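Local coordinates for 2-oxoglutarate (2OG) and Fe(II)-dependent oxygenase superfamily protein (Arabidopsis thaliana, PDB 6KWA) that probably catalyses the irreversible 2-oxoglutarate-dependent oxidation of the auxin indole-3-acetic acid to inactive 2-oxoindole-3-acetic acid, at residues T139-E144 against S172-I177; N62-V65 against Y71-P74; T97-L102 against D107-M112. One frame throughout, in Å; residues are numbered along the deposited sequence.

Contact 1 of 3, residues T139-E144 against S172-I177; sequences TDFFKE and SGFLTI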
ATOM      1  N   THR A 139      13.305 -16.209  -7.039  1.00 49.49           N
ATOM      2  CA  THR A 139      13.016 -14.875  -7.549  1.00 50.81           C
ATOM      3  C   THR A 139      11.558 -14.758  -7.987  1.00 52.18           C
ATOM      4  O   THR A 139      11.139 -13.725  -8.481  1.00 51.68           O
ATOM      5  CB  THR A 139      13.963 -14.497  -8.713  1.00 54.81           C
ATOM      6  OG1 THR A 139      13.873 -15.488  -9.746  1.00 50.60           O
ATOM      7  CG2 THR A 139      15.432 -14.422  -8.210  1.00 46.45           C
ATOM      8  N   ASP A 140      10.799 -15.824  -7.778  1.00 48.07           N
ATOM      9  CA  ASP A 140       9.398 -15.882  -8.151  1.00 53.44           C
ATOM     10  C   ASP A 140       8.522 -16.130  -6.915  1.00 50.12           C
ATOM     11  O   ASP A 140       7.403 -16.608  -7.051  1.00 46.60           O
ATOM     12  CB  ASP A 140       9.177 -17.023  -9.154  1.00 55.78           C
ATOM     13  CG  ASP A 140       9.637 -16.683 -10.566  1.00 63.90           C
ATOM     14  OD1 ASP A 140       9.932 -15.498 -10.865  1.00 65.26           O
ATOM     15  OD2 ASP A 140       9.795 -17.641 -11.358  1.00 70.01           O
ATOM     16  N   PHE A 141       9.019 -15.809  -5.721  1.00 47.47           N
ATOM     17  CA  PHE A 141       8.338 -16.218  -4.483  1.00 44.70           C
ATOM     18  C   PHE A 141       6.924 -15.664  -4.342  1.00 45.51           C
ATOM     19  O   PHE A 141       6.064 -16.235  -3.652  1.00 46.46           O
ATOM     20  CB  PHE A 141       9.152 -15.811  -3.251  1.00 42.09           C
ATOM     21  CG  PHE A 141       9.261 -14.333  -3.043  1.00 41.14           C
ATOM     22  CD1 PHE A 141       8.413 -13.688  -2.153  1.00 47.45           C
ATOM     23  CD2 PHE A 141      10.229 -13.584  -3.699  1.00 43.86           C
ATOM     24  CE1 PHE A 141       8.541 -12.303  -1.909  1.00 44.27           C
ATOM     25  CE2 PHE A 141      10.366 -12.209  -3.454  1.00 43.01           C
ATOM     26  CZ  PHE A 141       9.509 -11.572  -2.569  1.00 42.12           C
ATOM     27  N   PHE A 142       6.679 -14.535  -4.993  1.00 50.32           N
ATOM     28  CA  PHE A 142       5.433 -13.815  -4.762  1.00 52.99           C
ATOM     29  C   PHE A 142       4.319 -14.264  -5.718  1.00 55.32           C
ATOM     30  O   PHE A 142       3.164 -13.876  -5.532  1.00 55.79           O
ATOM     31  CB  PHE A 142       5.705 -12.310  -4.905  1.00 45.88           C
ATOM     32  CG  PHE A 142       6.383 -11.978  -6.190  1.00 49.41           C
ATOM     33  CD1 PHE A 142       5.660 -11.848  -7.364  1.00 48.30           C
ATOM     34  CD2 PHE A 142       7.764 -11.909  -6.250  1.00 49.70           C
ATOM     35  CE1 PHE A 142       6.297 -11.609  -8.561  1.00 49.05           C
ATOM     36  CE2 PHE A 142       8.400 -11.670  -7.462  1.00 50.77           C
ATOM     37  CZ  PHE A 142       7.667 -11.511  -8.607  1.00 45.98           C
ATOM     38  N   LYS A 143       4.621 -15.168  -6.653  1.00 54.37           N
ATOM     39  CA  LYS A 143       3.741 -15.341  -7.822  1.00 58.40           C
ATOM     40  C   LYS A 143       2.376 -15.947  -7.565  1.00 56.06           C
ATOM     41  O   LYS A 143       1.468 -15.770  -8.370  1.00 58.78           O
ATOM     42  CB  LYS A 143       4.409 -16.226  -8.892  1.00 54.66           C
ATOM     43  CG  LYS A 143       5.250 -15.479  -9.921  1.00 61.66           C
ATOM     44  CD  LYS A 143       5.412 -16.394 -11.169  1.00 65.68           C
ATOM     45  CE  LYS A 143       6.226 -15.725 -12.281  1.00 62.71           C
ATOM     46  NZ  LYS A 143       7.093 -16.662 -13.050  1.00 70.38           N
ATOM     47  N   GLU A 144       2.188 -16.572  -6.418  1.00 60.56           N
ATOM     48  CA  GLU A 144       0.869 -17.095  -6.090  1.00 60.51           C
ATOM     49  C   GLU A 144       0.246 -16.263  -4.971  1.00 63.63           C
ATOM     50  O   GLU A 144      -0.707 -16.694  -4.319  1.00 67.78           O
ATOM     51  CB  GLU A 144       0.950 -18.559  -5.644  1.00 65.85           C
ATOM     52  CG  GLU A 144       1.729 -19.516  -6.556  1.00 64.59           C
ATOM     53  CD  GLU A 144       1.214 -19.572  -7.979  1.00 75.61           C
ATOM     54  OE1 GLU A 144       0.012 -19.310  -8.210  1.00 81.67           O
ATOM     55  OE2 GLU A 144       2.025 -19.890  -8.876  1.00 79.67           O
ATOM     56  N   SER A 172      -0.361  -5.654   7.442  1.00 54.46           N
ATOM     57  CA  SER A 172      -0.205  -7.073   7.745  1.00 61.17           C
ATOM     58  C   SER A 172       0.359  -7.856   6.561  1.00 57.47           C
ATOM     59  O   SER A 172       0.830  -8.993   6.728  1.00 54.95           O
ATOM     60  CB  SER A 172      -1.545  -7.679   8.147  1.00 55.85           C
ATOM     61  OG  SER A 172      -2.454  -7.560   7.067  1.00 64.01           O
ATOM     62  N   GLY A 173       0.324  -7.244   5.375  1.00 55.16           N
ATOM     63  CA  GLY A 173       0.755  -7.922   4.161  1.00 43.38           C
ATOM     64  C   GLY A 173       2.257  -7.823   3.976  1.00 44.75           C
ATOM     65  O   GLY A 173       3.010  -7.570   4.920  1.00 46.92           O
ATOM     66  N   PHE A 174       2.701  -8.048   2.754  1.00 44.42           N
ATOM     67  CA  PHE A 174       4.123  -8.045   2.457  1.00 44.13           C
ATOM     68  C   PHE A 174       4.588  -6.626   2.139  1.00 40.98           C
ATOM     69  O   PHE A 174       5.501  -6.083   2.773  1.00 37.22           O
ATOM     70  CB  PHE A 174       4.410  -9.003   1.291  1.00 39.86           C
ATOM     71  CG  PHE A 174       5.856  -9.138   0.970  1.00 42.38           C
ATOM     72  CD1 PHE A 174       6.654 -10.044   1.652  1.00 40.18           C
ATOM     73  CD2 PHE A 174       6.428  -8.365  -0.038  1.00 45.48           C
ATOM     74  CE1 PHE A 174       8.001 -10.171   1.336  1.00 42.41           C
ATOM     75  CE2 PHE A 174       7.777  -8.491  -0.350  1.00 45.60           C
ATOM     76  CZ  PHE A 174       8.565  -9.393   0.357  1.00 42.65           C
ATOM     77  N   LEU A 175       3.927  -6.023   1.165  1.00 36.05           N
ATOM     78  CA  LEU A 175       4.323  -4.724   0.665  1.00 39.85           C
ATOM     79  C   LEU A 175       3.108  -3.865   0.314  1.00 41.52           C
ATOM     80  O   LEU A 175       2.164  -4.361  -0.252  1.00 43.98           O
ATOM     81  CB  LEU A 175       5.195  -4.987  -0.564  1.00 44.04           C
ATOM     82  CG  LEU A 175       5.721  -4.032  -1.608  1.00 45.95           C
ATOM     83  CD1 LEU A 175       6.776  -4.827  -2.372  1.00 43.94           C
ATOM     84  CD2 LEU A 175       4.590  -3.629  -2.552  1.00 39.76           C
ATOM     85  N   THR A 176       3.164  -2.565   0.571  1.00 42.43           N
ATOM     86  CA  THR A 176       2.026  -1.706   0.261  1.00 46.77           C
ATOM     87  C   THR A 176       2.449  -0.555  -0.656  1.00 42.69           C
ATOM     88  O   THR A 176       3.472   0.067  -0.428  1.00 40.43           O
ATOM     89  CB  THR A 176       1.390  -1.130   1.546  1.00 50.03           C
ATOM     90  OG1 THR A 176       0.939  -2.209   2.373  1.00 48.33           O
ATOM     91  CG2 THR A 176       0.208  -0.211   1.203  1.00 47.41           C
ATOM     92  N   ILE A 177       1.671  -0.288  -1.703  1.00 43.55           N
ATOM     93  CA  ILE A 177       1.943   0.865  -2.569  1.00 40.44           C
ATOM     94  C   ILE A 177       0.876   1.925  -2.332  1.00 43.68           C
ATOM     95  O   ILE A 177      -0.305   1.677  -2.536  1.00 41.19           O
ATOM     96  CB  ILE A 177       1.994   0.459  -4.062  1.00 37.55           C
ATOM     97  CG1 ILE A 177       3.077  -0.611  -4.249  1.00 37.92           C
ATOM     98  CG2 ILE A 177       2.226   1.683  -4.961  1.00 39.88           C
ATOM     99  CD1 ILE A 177       3.328  -1.031  -5.626  1.00 39.63           C
TER
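The rings of Phe141 and Phe174 meet obliquely, their planes 59° apart and their centroids separated by 5.5 Å. CZ of Phe174 comes up to the edge of the Phe141 ring, near its plane, and lies 3.7 Å from Phe141 CE1. One face of Phe141 is covered within its own segment, by the rim of the neighbouring Phe142 ring, whose CD2 stands 3.8 Å above the plane of the Phe141 ring. Beyond the two segments, Trp218 stacks on Phe141 and meets Phe174 edge to face, while Trp145 makes edge-to-face pairs with both, so the two tryptophans bridge the phenylalanines in one aromatic cluster. The side chains reach it from opposite directions. Phe141 CG sits between the backbone N and the carbonyl carbon (chi1 67°), and the ring is thereby turned toward residues 172-177. The loop carrying it folds through a type I turn, closed by Lys143 N to Asp140 O at 3.2 Å, and a salt bridge from Asp140 to Arg128 ties that turn to helix 106-133. Opposite, Phe174 and Leu175 both face Leu245 in a classic beta bulge, a few residues after metal ligand Asp171, where strand 175-179 of the double-stranded beta-helix of 2-oxoglutarate oxygenases begins.

Contact 2 of 3, residues N62-V65 against Y71-P74; sequences NTDV and YRAP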
ATOM      1  N   ASN A  62     -20.497  -3.203  -1.762  1.00 55.53           N
ATOM      2  CA  ASN A  62     -19.082  -3.599  -1.786  1.00 53.58           C
ATOM      3  C   ASN A  62     -18.830  -4.531  -0.610  1.00 51.30           C
ATOM      4  O   ASN A  62     -18.406  -4.118   0.460  1.00 51.39           O
ATOM      5  CB  ASN A  62     -18.167  -2.362  -1.741  1.00 49.92           C
ATOM      6  CG  ASN A  62     -16.665  -2.707  -1.750  1.00 49.03           C
ATOM      7  OD1 ASN A  62     -15.896  -2.126  -0.987  1.00 51.82           O
ATOM      8  ND2 ASN A  62     -16.249  -3.629  -2.620  1.00 46.06           N
ATOM      9  N   THR A  63     -19.071  -5.815  -0.836  1.00 55.59           N
ATOM     10  CA  THR A  63     -19.085  -6.772   0.252  1.00 54.23           C
ATOM     11  C   THR A  63     -17.705  -7.376   0.465  1.00 56.70           C
ATOM     12  O   THR A  63     -16.891  -7.435  -0.447  1.00 57.68           O
ATOM     13  CB  THR A  63     -20.108  -7.896  -0.019  1.00 58.75           C
ATOM     14  OG1 THR A  63     -20.042  -8.861   1.034  1.00 70.31           O
ATOM     15  CG2 THR A  63     -19.795  -8.587  -1.303  1.00 57.73           C
ATOM     16  N   ASP A  64     -17.446  -7.807   1.689  1.00 56.36           N
ATOM     17  CA  ASP A  64     -16.189  -8.447   2.029  1.00 60.72           C
ATOM     18  C   ASP A  64     -15.996  -9.742   1.239  1.00 62.29           C
ATOM     19  O   ASP A  64     -16.972 -10.390   0.824  1.00 63.61           O
ATOM     20  CB  ASP A  64     -16.128  -8.726   3.527  1.00 60.15           C
ATOM     21  CG  ASP A  64     -15.822  -7.481   4.323  1.00 62.03           C
ATOM     22  OD1 ASP A  64     -15.769  -6.392   3.710  1.00 65.47           O
ATOM     23  OD2 ASP A  64     -15.642  -7.573   5.550  1.00 60.49           O
ATOM     24  N   VAL A  65     -14.730 -10.075   0.983  1.00 61.25           N
ATOM     25  CA  VAL A  65     -14.349 -11.387   0.460  1.00 59.04           C
ATOM     26  C   VAL A  65     -13.376 -11.961   1.488  1.00 63.18           C
ATOM     27  O   VAL A  65     -13.628 -13.011   2.063  1.00 71.24           O
ATOM     28  CB  VAL A  65     -13.745 -11.295  -0.950  1.00 60.85           C
ATOM     29  CG1 VAL A  65     -13.318 -12.684  -1.457  1.00 60.08           C
ATOM     30  CG2 VAL A  65     -14.781 -10.698  -1.915  1.00 54.95           C
ATOM     31  N   TYR A  71     -16.497  -2.566   1.902  1.00 51.16           N
ATOM     32  CA  TYR A  71     -16.841  -1.233   2.376  1.00 49.70           C
ATOM     33  C   TYR A  71     -16.812  -1.069   3.877  1.00 51.13           C
ATOM     34  O   TYR A  71     -17.252  -1.949   4.608  1.00 53.24           O
ATOM     35  CB  TYR A  71     -18.240  -0.871   1.882  1.00 51.70           C
ATOM     36  CG  TYR A  71     -18.707   0.503   2.305  1.00 51.52           C
ATOM     37  CD1 TYR A  71     -17.972   1.627   1.995  1.00 48.43           C
ATOM     38  CD2 TYR A  71     -19.898   0.673   3.000  1.00 54.22           C
ATOM     39  CE1 TYR A  71     -18.400   2.882   2.359  1.00 47.57           C
ATOM     40  CE2 TYR A  71     -20.340   1.937   3.363  1.00 50.00           C
ATOM     41  CZ  TYR A  71     -19.588   3.028   3.042  1.00 49.70           C
ATOM     42  OH  TYR A  71     -20.015   4.278   3.404  1.00 52.37           O
ATOM     43  N   ARG A  72     -16.303   0.067   4.344  1.00 48.89           N
ATOM     44  CA  ARG A  72     -16.426   0.428   5.745  1.00 53.06           C
ATOM     45  C   ARG A  72     -16.817   1.886   5.899  1.00 52.31           C
ATOM     46  O   ARG A  72     -16.108   2.777   5.439  1.00 50.23           O
ATOM     47  CB  ARG A  72     -15.121   0.165   6.510  1.00 54.02           C
ATOM     48  CG  ARG A  72     -14.832  -1.291   6.782  1.00 54.34           C
ATOM     49  CD  ARG A  72     -15.911  -1.909   7.647  1.00 54.30           C
ATOM     50  NE  ARG A  72     -15.560  -3.272   8.023  1.00 55.76           N
ATOM     51  CZ  ARG A  72     -15.732  -4.338   7.250  1.00 62.08           C
ATOM     52  NH1 ARG A  72     -16.292  -4.213   6.048  1.00 53.36           N
ATOM     53  NH2 ARG A  72     -15.364  -5.538   7.692  1.00 62.86           N
ATOM     54  N   ALA A  73     -17.919   2.129   6.601  1.00 53.91           N
ATOM     55  CA  ALA A  73     -18.327   3.482   6.915  1.00 50.28           C
ATOM     56  C   ALA A  73     -17.652   3.943   8.194  1.00 54.39           C
ATOM     57  O   ALA A  73     -17.316   3.121   9.055  1.00 54.24           O
ATOM     58  CB  ALA A  73     -19.860   3.555   7.060  1.00 50.61           C
ATOM     59  N   PRO A  74     -17.487   5.266   8.350  1.00 49.66           N
ATOM     60  CA  PRO A  74     -16.931   5.808   9.599  1.00 52.41           C
ATOM     61  C   PRO A  74     -17.778   5.399  10.809  1.00 55.91           C
ATOM     62  O   PRO A  74     -19.002   5.325  10.723  1.00 55.07           O
ATOM     63  CB  PRO A  74     -16.988   7.326   9.393  1.00 48.51           C
ATOM     64  CG  PRO A  74     -17.108   7.532   7.901  1.00 48.83           C
ATOM     65  CD  PRO A  74     -17.831   6.322   7.377  1.00 52.69           C
TER
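Asp64 and Arg72 face each other end-on, each of the two terminal guanidinium nitrogens taking its own carboxylate oxygen. The straighter bond runs from Arg72 NH2 to the syn lone pair of Asp64 OD2, 3.0 Å long with an N-H...O angle of 163° and in the guanidinium plane. Arg72 NH1 reaches Asp64 OD1 at 3.2 Å, also on the syn side but tilted from both planes. Carboxylate and guanidinium are nearly coplanar, 22° apart, although the two side chains cross at about a right angle. The bend of the arginine at chi2 (-62°) curls its end back over its own segment, where NH1 also donates to Tyr71 O at 2.8 Å and so helps to fix the rotation of the group. Beside the salt bridge the backbones are joined by Tyr71 N to Asn62 O, 2.9 Å and nearly straight. Together these bonds close the base of a loop between helix 56-59 and strand 81-87, in the N-terminal region of this dioxygenase family. The carboxylate is held from within that loop as well: Asp64 OD1 accepts from Gly70 N and OD2 from Gly68 N. Farther out the partners lie on strand 81-87, where Asn62 ND2 donates to Gly85 O, Tyr71 OH pairs with Glu82 OE2, and the backbone of Arg72 bonds to that of Ala83.

Contact 3 of 3, residues T97-L102 against D107-M112; sequences TFCDQL and DQREIM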
ATOM      1  N   THR A  97     -16.129  -7.211 -10.847  1.00 53.09           N
ATOM      2  CA  THR A  97     -17.142  -7.410  -9.833  1.00 56.16           C
ATOM      3  C   THR A  97     -17.318  -6.164  -8.981  1.00 58.45           C
ATOM      4  O   THR A  97     -18.441  -5.734  -8.714  1.00 61.25           O
ATOM      5  CB  THR A  97     -16.768  -8.581  -8.955  1.00 56.65           C
ATOM      6  OG1 THR A  97     -16.744  -9.757  -9.771  1.00 62.68           O
ATOM      7  CG2 THR A  97     -17.757  -8.736  -7.781  1.00 47.46           C
ATOM      8  N   PHE A  98     -16.188  -5.602  -8.559  1.00 55.30           N
ATOM      9  CA  PHE A  98     -16.148  -4.366  -7.818  1.00 50.82           C
ATOM     10  C   PHE A  98     -16.809  -3.238  -8.631  1.00 54.66           C
ATOM     11  O   PHE A  98     -17.613  -2.472  -8.114  1.00 52.08           O
ATOM     12  CB  PHE A  98     -14.700  -4.038  -7.476  1.00 51.70           C
ATOM     13  CG  PHE A  98     -14.514  -2.752  -6.738  1.00 50.64           C
ATOM     14  CD1 PHE A  98     -14.661  -2.704  -5.358  1.00 54.64           C
ATOM     15  CD2 PHE A  98     -14.154  -1.594  -7.411  1.00 52.47           C
ATOM     16  CE1 PHE A  98     -14.482  -1.510  -4.667  1.00 50.73           C
ATOM     17  CE2 PHE A  98     -13.973  -0.401  -6.721  1.00 51.95           C
ATOM     18  CZ  PHE A  98     -14.133  -0.364  -5.351  1.00 49.42           C
ATOM     19  N   CYS A  99     -16.480  -3.147  -9.911  1.00 56.44           N
ATOM     20  CA  CYS A  99     -17.066  -2.117 -10.762  1.00 55.95           C
ATOM     21  C   CYS A  99     -18.585  -2.316 -10.958  1.00 55.90           C
ATOM     22  O   CYS A  99     -19.346  -1.343 -11.000  1.00 49.89           O
ATOM     23  CB  CYS A  99     -16.340  -2.070 -12.098  1.00 57.23           C
ATOM     24  SG  CYS A  99     -14.683  -1.367 -11.949  1.00 53.64           S
ATOM     25  N   ASP A 100     -19.012  -3.570 -11.056  1.00 54.06           N
ATOM     26  CA  ASP A 100     -20.438  -3.883 -11.085  1.00 52.98           C
ATOM     27  C   ASP A 100     -21.108  -3.347  -9.830  1.00 58.66           C
ATOM     28  O   ASP A 100     -22.081  -2.596  -9.938  1.00 59.01           O
ATOM     29  CB  ASP A 100     -20.672  -5.390 -11.226  1.00 54.84           C
ATOM     30  CG  ASP A 100     -20.124  -5.946 -12.545  1.00 57.21           C
ATOM     31  OD1 ASP A 100     -19.824  -5.134 -13.455  1.00 56.61           O
ATOM     32  OD2 ASP A 100     -20.014  -7.186 -12.682  1.00 64.38           O
ATOM     33  N   GLN A 101     -20.563  -3.707  -8.657  1.00 55.45           N
ATOM     34  CA  GLN A 101     -21.100  -3.311  -7.346  1.00 56.12           C
ATOM     35  C   GLN A 101     -21.241  -1.791  -7.182  1.00 59.29           C
ATOM     36  O   GLN A 101     -22.203  -1.312  -6.583  1.00 58.74           O
ATOM     37  CB  GLN A 101     -20.227  -3.865  -6.190  1.00 54.76           C
ATOM     38  CG  GLN A 101     -20.275  -5.396  -5.995  1.00 53.25           C
ATOM     39  CD  GLN A 101     -19.279  -5.924  -4.954  1.00 49.17           C
ATOM     40  OE1 GLN A 101     -18.359  -5.228  -4.532  1.00 52.67           O
ATOM     41  NE2 GLN A 101     -19.456  -7.167  -4.550  1.00 53.95           N
ATOM     42  N   LEU A 102     -20.271  -1.032  -7.683  1.00 56.30           N
ATOM     43  CA  LEU A 102     -20.257   0.412  -7.449  1.00 56.60           C
ATOM     44  C   LEU A 102     -20.845   1.201  -8.605  1.00 56.78           C
ATOM     45  O   LEU A 102     -20.805   2.449  -8.600  1.00 52.00           O
ATOM     46  CB  LEU A 102     -18.834   0.888  -7.187  1.00 51.68           C
ATOM     47  CG  LEU A 102     -18.328   0.852  -5.755  1.00 53.78           C
ATOM     48  CD1 LEU A 102     -19.185   1.690  -4.827  1.00 57.42           C
ATOM     49  CD2 LEU A 102     -18.262  -0.573  -5.289  1.00 54.52           C
ATOM     50  N   ASP A 107     -15.931   4.236 -18.529  1.00 53.45           N
ATOM     51  CA  ASP A 107     -14.631   4.875 -18.416  1.00 60.39           C
ATOM     52  C   ASP A 107     -13.970   4.514 -17.106  1.00 57.83           C
ATOM     53  O   ASP A 107     -12.779   4.221 -17.062  1.00 56.01           O
ATOM     54  CB  ASP A 107     -14.766   6.400 -18.490  1.00 56.50           C
ATOM     55  CG  ASP A 107     -14.812   6.923 -19.915  1.00 76.27           C
ATOM     56  OD1 ASP A 107     -14.894   6.112 -20.870  1.00 72.35           O
ATOM     57  OD2 ASP A 107     -14.763   8.165 -20.073  1.00 82.79           O
ATOM     58  N   GLN A 108     -14.764   4.562 -16.041  1.00 56.38           N
ATOM     59  CA  GLN A 108     -14.269   4.297 -14.703  1.00 52.98           C
ATOM     60  C   GLN A 108     -13.839   2.855 -14.578  1.00 55.85           C
ATOM     61  O   GLN A 108     -12.869   2.534 -13.880  1.00 56.79           O
ATOM     62  CB  GLN A 108     -15.333   4.597 -13.679  1.00 44.53           C
ATOM     63  CG  GLN A 108     -15.404   6.048 -13.310  1.00 52.57           C
ATOM     64  CD  GLN A 108     -16.688   6.404 -12.609  1.00 49.45           C
ATOM     65  OE1 GLN A 108     -17.559   5.549 -12.392  1.00 49.04           O
ATOM     66  NE2 GLN A 108     -16.778   7.647 -12.172  1.00 46.52           N
ATOM     67  N   ARG A 109     -14.547   1.986 -15.280  1.00 51.52           N
ATOM     68  CA  ARG A 109     -14.218   0.579 -15.252  1.00 53.61           C
ATOM     69  C   ARG A 109     -12.863   0.402 -15.883  1.00 57.05           C
ATOM     70  O   ARG A 109     -12.020  -0.313 -15.345  1.00 53.10           O
ATOM     71  CB  ARG A 109     -15.263  -0.262 -15.983  1.00 55.81           C
ATOM     72  CG  ARG A 109     -14.966  -1.754 -15.982  1.00 55.41           C
ATOM     73  CD  ARG A 109     -16.074  -2.538 -16.641  1.00 56.43           C
ATOM     74  NE  ARG A 109     -17.370  -2.243 -16.032  1.00 55.05           N
ATOM     75  CZ  ARG A 109     -17.956  -3.024 -15.133  1.00 56.90           C
ATOM     76  NH1 ARG A 109     -17.353  -4.138 -14.730  1.00 63.31           N
ATOM     77  NH2 ARG A 109     -19.134  -2.693 -14.627  1.00 54.67           N
ATOM     78  N   GLU A 110     -12.631   1.108 -16.987  1.00 55.69           N
ATOM     79  CA  GLU A 110     -11.395   0.915 -17.728  1.00 59.81           C
ATOM     80  C   GLU A 110     -10.190   1.522 -16.992  1.00 57.12           C
ATOM     81  O   GLU A 110      -9.076   0.974 -17.037  1.00 47.05           O
ATOM     82  CB  GLU A 110     -11.528   1.534 -19.113  1.00 60.52           C
ATOM     83  CG  GLU A 110     -11.946   0.532 -20.178  1.00 66.09           C
ATOM     84  CD  GLU A 110     -11.734   1.068 -21.588  1.00 82.11           C
ATOM     85  OE1 GLU A 110     -11.425   2.273 -21.718  1.00 79.07           O
ATOM     86  OE2 GLU A 110     -11.877   0.287 -22.561  1.00 90.64           O
ATOM     87  N   ILE A 111     -10.428   2.636 -16.308  1.00 51.32           N
ATOM     88  CA  ILE A 111      -9.415   3.272 -15.476  1.00 52.32           C
ATOM     89  C   ILE A 111      -8.948   2.328 -14.369  1.00 51.17           C
ATOM     90  O   ILE A 111      -7.754   2.183 -14.106  1.00 49.66           O
ATOM     91  CB  ILE A 111      -9.942   4.578 -14.883  1.00 53.02           C
ATOM     92  CG1 ILE A 111     -10.147   5.589 -16.022  1.00 49.92           C
ATOM     93  CG2 ILE A 111      -8.983   5.113 -13.805  1.00 46.97           C
ATOM     94  CD1 ILE A 111     -10.901   6.832 -15.611  1.00 50.40           C
ATOM     95  N   MET A 112      -9.912   1.672 -13.746  1.00 48.16           N
ATOM     96  CA  MET A 112      -9.667   0.770 -12.650  1.00 53.26           C
ATOM     97  C   MET A 112      -8.864  -0.445 -13.121  1.00 52.17           C
ATOM     98  O   MET A 112      -7.929  -0.900 -12.461  1.00 47.08           O
ATOM     99  CB  MET A 112     -11.002   0.320 -12.058  1.00 49.25           C
ATOM    100  CG  MET A 112     -10.931  -0.190 -10.657  1.00 59.53           C
ATOM    101  SD  MET A 112     -11.461   1.086  -9.524  1.00 79.62           S
ATOM    102  CE  MET A 112     -12.935   1.674 -10.353  1.00 60.97           C
TER
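Two successive helices, 92-101 and 106-133, pack here as a helical hairpin, with Cys99 and Arg109 at the closest approach of the two backbones and a salt bridge at its outer side. The axes of the short segments run roughly antiparallel, at 150°, and approach to 10.2 Å. On the buried side Met112 SD lies 4.0 Å from Phe98 CE2, an oblique Met-aromatic contact. CE of Met112 packs 3.9 Å from Cys99 SG, and Leu102 CD2 covers part of one Phe98 face. Toward solvent, Arg109 extends with its CG opposite the backbone N (chi1 -180°) and bends at chi3, which lays one guanidinium face over Cys99 CB. Both terminal nitrogens then converge on a single oxygen, Asp100 OD1, NH2 at 2.8 Å and nearly along the C-O direction, NH1 at 3.0 Å from above the carboxylate plane. NH1 has a second acceptor in Asn96 OD1. With an alanine at Arg109, Asp100 would probably lose its charged mate and Cys99 CB the flat group that covers it. The chemistry is thus divided: sulfur and aromatic carbon fill the interior, while an ion pair, its guanidinium probably held in position also by Asn96, joins the helices on the more exposed side.

Overall arrangement
Contacts 2 and 3 are neighbours, their centres 16 Å apart, and they join directly: Asn62 ND2 lies 3.3 Å from Gln101 OE1, a probable hydrogen bond, and also packs on Phe98, so residues 62-63 rest on helix 92-101. Contact 1 stands apart, its centre 23 Å from that of contact 2 and 24 Å from that of contact 3, with nearest atoms about 13 Å away in each case. None of the three supplies a metal ligand, but in contact 1 Thr176 OG1 hydrogen-bonds to metal ligand Asp171. The Phe174 side chain is about 13 Å from the bound magnesium; Arg72 and Phe98 lie about 8 and 11 Å, side chain to side chain, from Asn152, which binds 2-oxoglutarate, a ligand absent from this model.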